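Local coordinates for cadherin-23 (Mus musculus, PDB 5VH2), which is a calcium-binding adhesion protein, also called otocadherin, built from repeated cadherin domains and linked to mechanotransduction in hearing, at residues P6-Q11 with V83-G88. The protein carries 1 engineered substitution. Numbering follows the deposited sequence.
Sequences PVFTQQ and VSATDG. With CA (calcium ion), chain E.
Pro6 lies against the backbone of Ala85 to Asp87 with CB, CG and CD. CG makes the nearest approach, 3.5 Å from Ala85 O and 3.9 Å from Asp87 N, while CB meets the Ala85 methyl, CB to CB, at 4.0 Å. The same CG comes within 4.2 Å of Asp87 CB, where the apolar contact gives way to the metal site. With CG held between its own backbone N and carbonyl carbon (chi1 65°), Asp87 binds a calcium ion through OD2 at 2.1 Å; Asp35, Asp37 and the carbonyl oxygens of Glu4 and Gly41 supply the other protein ligands, and Asn93 ND2 donates a further hydrogen bond to OD2. Phe8 points toward segment 83-88, its CG anti to the carbonyl carbon (chi1 -76°), and touches with the far end of the ring: CZ sits 3.6 Å from Ala85 CB and 3.7 Å from Val83 CG1, bridging the two, while Ser84 C lies at the ring edge. The side chains of Phe8 and Val83 cross at about a right angle. Ala33 touches Pro6, Phe8 and Ala85, and Cys97 lies against both Phe8 and Val83. Strand 7-8 pairs with 27-34 in one sheet and 78-87 lies between 94-104 and 44-50 in the other, so Pro6, Phe8, Val83 and Ala85 meet across the sandwich. Such packing, with calcium at one end, characterises the Greek-key fold of cadherin repeats.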
# COMPACT_ATOMS: atom_id res chain seq x y z
N PRO A 6 39.64 -2.82 -0.45
CA PRO A 6 38.55 -3.70 -0.86
C PRO A 6 37.83 -3.19 -2.09
O PRO A 6 37.59 -1.99 -2.22
CB PRO A 6 37.59 -3.71 0.35
CG PRO A 6 38.39 -3.17 1.48
CD PRO A 6 39.33 -2.16 0.84
N VAL A 7 37.49 -4.12 -2.97
CA VAL A 7 36.69 -3.82 -4.14
C VAL A 7 35.45 -4.71 -4.06
O VAL A 7 35.59 -5.94 -3.96
CB VAL A 7 37.46 -4.14 -5.42
CG1 VAL A 7 36.63 -3.81 -6.64
CG2 VAL A 7 38.78 -3.38 -5.43
N PHE A 8 34.26 -4.10 -4.07
CA PHE A 8 33.01 -4.84 -4.17
C PHE A 8 32.92 -5.54 -5.51
O PHE A 8 33.56 -5.14 -6.47
CB PHE A 8 31.79 -3.91 -3.98
CG PHE A 8 31.56 -3.51 -2.54
CD1 PHE A 8 30.80 -4.30 -1.69
CD2 PHE A 8 32.12 -2.35 -2.03
CE1 PHE A 8 30.58 -3.93 -0.37
CE2 PHE A 8 31.91 -1.97 -0.72
CZ PHE A 8 31.14 -2.76 0.12
N THR A 9 32.14 -6.62 -5.58
CA THR A 9 31.94 -7.32 -6.86
C THR A 9 31.04 -6.57 -7.82
O THR A 9 30.97 -6.93 -8.98
CB THR A 9 31.35 -8.72 -6.69
OG1 THR A 9 30.06 -8.61 -6.09
CG2 THR A 9 32.25 -9.56 -5.84
N GLN A 10 30.30 -5.57 -7.34
CA GLN A 10 29.48 -4.71 -8.23
C GLN A 10 29.53 -3.24 -7.76
O GLN A 10 29.58 -3.00 -6.55
CB GLN A 10 28.03 -5.19 -8.28
CG GLN A 10 27.83 -6.48 -9.02
CD GLN A 10 26.38 -6.88 -9.11
OE1 GLN A 10 25.91 -7.74 -8.36
NE2 GLN A 10 25.69 -6.34 -10.12
N GLN A 11 29.51 -2.29 -8.71
CA GLN A 11 29.42 -0.86 -8.41
C GLN A 11 28.06 -0.44 -7.81
O GLN A 11 28.01 0.28 -6.82
CB GLN A 11 29.71 -0.02 -9.66
CG GLN A 11 31.20 0.16 -9.90
CD GLN A 11 31.51 1.28 -10.88
OE1 GLN A 11 31.55 1.03 -12.07
NE2 GLN A 11 31.81 2.48 -10.40
N VAL A 83 27.22 1.99 0.67
CA VAL A 83 27.88 1.00 1.53
C VAL A 83 29.40 1.15 1.46
O VAL A 83 29.95 1.41 0.38
CB VAL A 83 27.47 -0.42 1.12
CG1 VAL A 83 28.16 -1.47 1.97
CG2 VAL A 83 25.98 -0.60 1.27
N SER A 84 30.07 0.98 2.60
CA SER A 84 31.53 0.96 2.63
C SER A 84 32.04 -0.43 3.10
O SER A 84 31.37 -1.14 3.89
CB SER A 84 32.07 2.06 3.54
OG SER A 84 31.87 1.74 4.92
N ALA A 85 33.23 -0.80 2.61
CA ALA A 85 33.95 -1.93 3.14
C ALA A 85 35.30 -1.42 3.55
O ALA A 85 36.05 -0.89 2.75
CB ALA A 85 34.09 -3.01 2.09
N THR A 86 35.63 -1.61 4.81
CA THR A 86 36.86 -1.12 5.38
C THR A 86 37.72 -2.32 5.73
O THR A 86 37.25 -3.22 6.42
CB THR A 86 36.50 -0.35 6.65
OG1 THR A 86 35.58 0.68 6.32
CG2 THR A 86 37.68 0.27 7.26
N ASP A 87 38.96 -2.40 5.25
CA ASP A 87 39.83 -3.51 5.70
C ASP A 87 40.25 -3.38 7.17
O ASP A 87 40.05 -2.32 7.79
CB ASP A 87 41.01 -3.82 4.75
CG ASP A 87 42.02 -2.71 4.66
OD1 ASP A 87 41.91 -1.74 5.43
OD2 ASP A 87 42.91 -2.83 3.77
N GLY A 88 40.71 -4.49 7.75
CA GLY A 88 40.72 -4.69 9.20
C GLY A 88 42.00 -4.30 9.87
O GLY A 88 42.15 -4.48 11.04
CA CA E . 44.08 -4.00 2.46